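Local coordinates for flavin-dependent thymidylate synthase (Thermus thermophilus, PDB 6J61) that catalyses the reductive methylation of dUMP to dTMP, with methylenetetrahydrofolate as methyl donor and NADPH as reductant through its bound FAD, and works as a homotetramer, at the interface of chains A and B and the interface of chains A and C. Sequence-based numbering; all coordinates share one arbitrary frame. Chains: chain A/B/C, Flavin-dependent thymidylate synthase.

Contact 1: the interface of chains A and B. Residues chain A 237, 241-242, 245-246; chain B 232-233, 236.
B:Leu236 reaches out from the end of its helix and rests its branched tip on chain A, in a subunit contact of the homotetramer. Of the residues in this patch it buries the most surface, 86 Å². Its CD1 methyl meets the CB methyl of A:Ala245 at 3.3 Å. The same methyl lies near the backbone CA of A:Tyr242. The other branch, CD2, turns to A:Val241 and packs on its CG1 at 3.8 Å. The fork of B:Leu236 is thus spread over one face of the chain A helix, and the small side chain of A:Ala245 probably allows this close approach. A chi1 of -102°, off the usual staggered values, puts the fork over A:Ala245 and A:Val241.

B:Ala232, one turn earlier, offers only its methyl. Its CB meets CD2 of A:Leu246 at 3.4 Å. The other branch of that leucine, CD1, sits over the centre of the A:Tyr242 ring, within chain A, and backs one face of it.

B:Leu233 uses CD2. This methyl touches the ring atom CE1 of A:Tyr242 at 3.5 Å and also approaches CD1 of A:Leu237. The contacts described are mainly methyl-to-methyl and methyl-to-ring packing.

A two-fold twin repeats the patch. It joins helix 239-249 of chain A, with the loop residue A:Leu237 just before it, to helix 227-236 of chain B. Both helices lie in the C-terminal helical region, which probably belongs to the extra C-terminal domain.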
loop_
_atom_site.group_PDB
_atom_site.type_symbol
_atom_site.label_atom_id
_atom_site.label_comp_id
_atom_site.label_asym_id
_atom_site.label_seq_id
_atom_site.Cartn_x
_atom_site.Cartn_y
_atom_site.Cartn_z
ATOM N N LEU A 237 -20.004 -22.172 -29.975
ATOM C CA LEU A 237 -20.112 -21.029 -30.877
ATOM C C LEU A 237 -18.886 -20.815 -31.751
ATOM O O LEU A 237 -17.780 -21.211 -31.395
ATOM C CB LEU A 237 -20.338 -19.752 -30.064
ATOM C CG LEU A 237 -21.406 -19.764 -28.971
ATOM C CD1 LEU A 237 -21.179 -18.583 -28.044
ATOM C CD2 LEU A 237 -22.797 -19.720 -29.596
ATOM N N VAL A 241 -20.573 -16.178 -35.664
ATOM C CA VAL A 241 -21.850 -16.198 -34.952
ATOM C C VAL A 241 -21.853 -15.248 -33.758
ATOM O O VAL A 241 -22.778 -14.450 -33.585
ATOM C CB VAL A 241 -22.171 -17.628 -34.442
ATOM C CG1 VAL A 241 -23.496 -17.644 -33.694
ATOM C CG2 VAL A 241 -22.214 -18.594 -35.611
ATOM N N TYR A 242 -20.810 -15.351 -32.938
ATOM C CA TYR A 242 -20.666 -14.526 -31.744
ATOM C C TYR A 242 -20.659 -13.069 -32.155
ATOM O O TYR A 242 -21.386 -12.252 -31.593
ATOM C CB TYR A 242 -19.357 -14.881 -31.009
ATOM C CG TYR A 242 -19.233 -14.305 -29.605
ATOM C CD1 TYR A 242 -20.345 -14.210 -28.766
ATOM C CD2 TYR A 242 -18.004 -13.884 -29.109
ATOM C CE1 TYR A 242 -20.233 -13.709 -27.476
ATOM C CE2 TYR A 242 -17.883 -13.381 -27.812
ATOM C CZ TYR A 242 -19.002 -13.296 -27.005
ATOM O OH TYR A 242 -18.896 -12.788 -25.730
ATOM N N ALA A 245 -24.074 -11.608 -33.161
ATOM C CA ALA A 245 -24.846 -11.427 -31.936
ATOM C C ALA A 245 -24.420 -10.171 -31.168
ATOM O O ALA A 245 -25.263 -9.437 -30.651
ATOM C CB ALA A 245 -24.712 -12.658 -31.043
ATOM N N LEU A 246 -23.115 -9.927 -31.097
ATOM C CA LEU A 246 -22.602 -8.759 -30.392
ATOM C C LEU A 246 -22.977 -7.458 -31.102
ATOM O O LEU A 246 -23.629 -6.587 -30.510
ATOM C CB LEU A 246 -21.077 -8.849 -30.246
ATOM C CG LEU A 246 -20.538 -9.995 -29.384
ATOM C CD1 LEU A 246 -19.042 -10.087 -29.545
ATOM C CD2 LEU A 246 -20.906 -9.778 -27.937
ATOM N N ALA B 232 -25.227 -10.959 -25.046
ATOM C CA ALA B 232 -25.086 -11.678 -26.296
ATOM C C ALA B 232 -25.222 -13.176 -26.037
ATOM O O ALA B 232 -26.094 -13.829 -26.596
ATOM C CB ALA B 232 -23.738 -11.367 -26.928
ATOM N N LEU B 233 -24.356 -13.712 -25.183
ATOM C CA LEU B 233 -24.381 -15.131 -24.843
ATOM C C LEU B 233 -25.805 -15.546 -24.484
ATOM O O LEU B 233 -26.328 -16.518 -25.026
ATOM C CB LEU B 233 -23.433 -15.406 -23.674
ATOM C CG LEU B 233 -21.961 -15.030 -23.913
ATOM C CD1 LEU B 233 -21.181 -15.147 -22.613
ATOM C CD2 LEU B 233 -21.353 -15.927 -24.988
ATOM N N LEU B 236 -28.136 -16.210 -27.519
ATOM C CA LEU B 236 -27.483 -17.045 -28.521
ATOM C C LEU B 236 -27.579 -18.478 -28.015
ATOM O O LEU B 236 -27.634 -19.427 -28.797
ATOM C CB LEU B 236 -26.004 -16.670 -28.676
ATOM C CG LEU B 236 -25.567 -15.814 -29.866
ATOM C CD1 LEU B 236 -24.058 -15.674 -29.856
ATOM C CD2 LEU B 236 -26.012 -16.460 -31.159
#

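Contact 2: the interface of chains A and C. Residues chain A 33, 35; chain C 14, 69, 71, 99, 167.
A:Tyr35 turns its ring toward chain C with CG beside the backbone N and opposite the carbonyl carbon (chi1 -69°). C:His69 has CG opposite its own backbone N (chi1 168°), which carries the imidazole up to the tyrosine. C:Glu167 runs extended beyond CG and brings its carboxylate to the same ring.

A:Tyr35 buries 82 Å², much more than its neighbours here. Its phenol OH makes a weak hydrogen bond to OE1 of C:Glu167 at 2.9 Å. The ring and the carboxylate are almost perpendicular, with planes 81° apart. OE2 of the same carboxylate lies by the CE1 side of the ring.

C:His69 meets the tyrosine edge-to-face. Its CE1 stands 3.8 Å above the plane of the A:Tyr35 ring, off centre toward the rim. The imidazole is held within chain C by a hydrogen bond from NE2 to OE2 of C:Glu167, 2.6 Å long. The acceptor lies nearly in the imidazole plane. The bond is bent and reaches the anti side of the carboxylate, tilted out of its plane. CZ of C:Phe14 lies 3.5 Å above the imidazole plane, toward its rim. The CG1 methyl of A:Val33 packs near C:His69 NE2, at 4.1 Å, and near the C:Glu167 side chain.

C:Lys99 forms a salt bridge to C:Glu167, NZ to OE1 at 3.2 Å. NZ of C:Lys71 is 3.8 Å from the A:Tyr35 OH. The two lysines would probably help keep the C:Glu167 carboxylate negatively charged.

In this subunit contact of the homotetramer, a chain A loop after helix 24-32 packs against strands 13-21, 65-73 and 165-173 of chain C. C:Lys99 joins from a loop.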
loop_
_atom_site.group_PDB
_atom_site.type_symbol
_atom_site.label_atom_id
_atom_site.label_comp_id
_atom_site.label_asym_id
_atom_site.label_seq_id
_atom_site.Cartn_x
_atom_site.Cartn_y
_atom_site.Cartn_z
ATOM N N VAL A 33 -1.817 13.162 -19.689
ATOM C CA VAL A 33 -0.694 13.881 -19.077
ATOM C C VAL A 33 -0.620 15.263 -19.715
ATOM O O VAL A 33 0.398 15.658 -20.266
ATOM C CB VAL A 33 0.633 13.148 -19.320
ATOM C CG1 VAL A 33 1.719 13.704 -18.401
ATOM C CG2 VAL A 33 0.449 11.665 -19.096
ATOM N N TYR A 35 -0.877 19.505 -20.202
ATOM C CA TYR A 35 -0.328 20.725 -19.622
ATOM C C TYR A 35 -1.539 21.557 -19.222
ATOM O O TYR A 35 -1.452 22.446 -18.383
ATOM C CB TYR A 35 0.489 21.505 -20.655
ATOM C CG TYR A 35 1.794 20.861 -21.081
ATOM C CD1 TYR A 35 1.823 19.560 -21.594
ATOM C CD2 TYR A 35 2.998 21.567 -21.005
ATOM C CE1 TYR A 35 3.022 18.978 -22.026
ATOM C CE2 TYR A 35 4.199 20.995 -21.433
ATOM C CZ TYR A 35 4.204 19.702 -21.942
ATOM O OH TYR A 35 5.388 19.131 -22.363
ATOM N N PHE C 14 10.060 20.736 -15.118
ATOM C CA PHE C 14 9.195 21.589 -14.312
ATOM C C PHE C 14 8.294 20.760 -13.402
ATOM O O PHE C 14 8.141 19.549 -13.585
ATOM C CB PHE C 14 8.311 22.441 -15.213
ATOM C CG PHE C 14 7.297 21.647 -15.983
ATOM C CD1 PHE C 14 6.207 21.069 -15.341
ATOM C CD2 PHE C 14 7.435 21.466 -17.352
ATOM C CE1 PHE C 14 5.269 20.324 -16.050
ATOM C CE2 PHE C 14 6.505 20.727 -18.070
ATOM C CZ PHE C 14 5.417 20.153 -17.417
ATOM N N HIS C 69 1.878 17.817 -12.024
ATOM C CA HIS C 69 2.203 17.387 -13.379
ATOM C C HIS C 69 3.684 17.677 -13.345
ATOM O O HIS C 69 4.076 18.804 -13.061
ATOM C CB HIS C 69 1.532 18.250 -14.443
ATOM C CG HIS C 69 2.064 18.018 -15.826
ATOM N ND1 HIS C 69 1.499 18.587 -16.947
ATOM C CD2 HIS C 69 3.121 17.293 -16.265
ATOM C CE1 HIS C 69 2.186 18.223 -18.015
ATOM N NE2 HIS C 69 3.176 17.438 -17.628
ATOM N N LYS C 71 7.695 17.145 -15.133
ATOM C CA LYS C 71 8.539 16.875 -16.286
ATOM C C LYS C 71 9.924 16.766 -15.660
ATOM O O LYS C 71 10.357 17.655 -14.925
ATOM C CB LYS C 71 8.483 18.024 -17.303
ATOM C CG LYS C 71 9.260 17.743 -18.596
ATOM C CD LYS C 71 8.932 18.750 -19.690
ATOM C CE LYS C 71 9.645 18.408 -20.995
ATOM N NZ LYS C 71 9.212 19.259 -22.138
ATOM N N LYS C 99 9.911 13.229 -27.526
ATOM C CA LYS C 99 10.509 14.483 -27.957
ATOM C C LYS C 99 12.012 14.426 -27.736
ATOM O O LYS C 99 12.488 13.700 -26.867
ATOM C CB LYS C 99 9.926 15.651 -27.150
ATOM C CG LYS C 99 8.455 15.966 -27.439
ATOM C CD LYS C 99 7.731 16.499 -26.198
ATOM C CE LYS C 99 7.614 15.408 -25.120
ATOM N NZ LYS C 99 7.021 15.877 -23.834
ATOM N N GLU C 167 7.606 12.671 -18.832
ATOM C CA GLU C 167 6.559 13.455 -18.187
ATOM C C GLU C 167 5.546 12.564 -17.473
ATOM O O GLU C 167 5.220 11.482 -17.956
ATOM C CB GLU C 167 5.848 14.275 -19.265
ATOM C CG GLU C 167 5.398 15.663 -18.862
ATOM C CD GLU C 167 4.958 16.474 -20.067
ATOM O OE1 GLU C 167 5.772 16.632 -21.008
ATOM O OE2 GLU C 167 3.798 16.941 -20.073
#

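The centres of contact 1 and contact 2 are about 44 Å apart. They share no residue or secondary-structure element, but chain A takes part in both. Contact 1 pairs it with chain B through C-terminal helices; contact 2 pairs it with chain C through a loop set against strands. One subunit therefore binds different neighbours with separate surfaces, as a homotetramer requires. The centre of contact 2 is about 18 Å from the predicted active-site residue C:Arg184, and that of contact 1 about 30 Å from A:Arg184. Since three monomers form each FAD site, assembly contacts such as these probably also support the active sites.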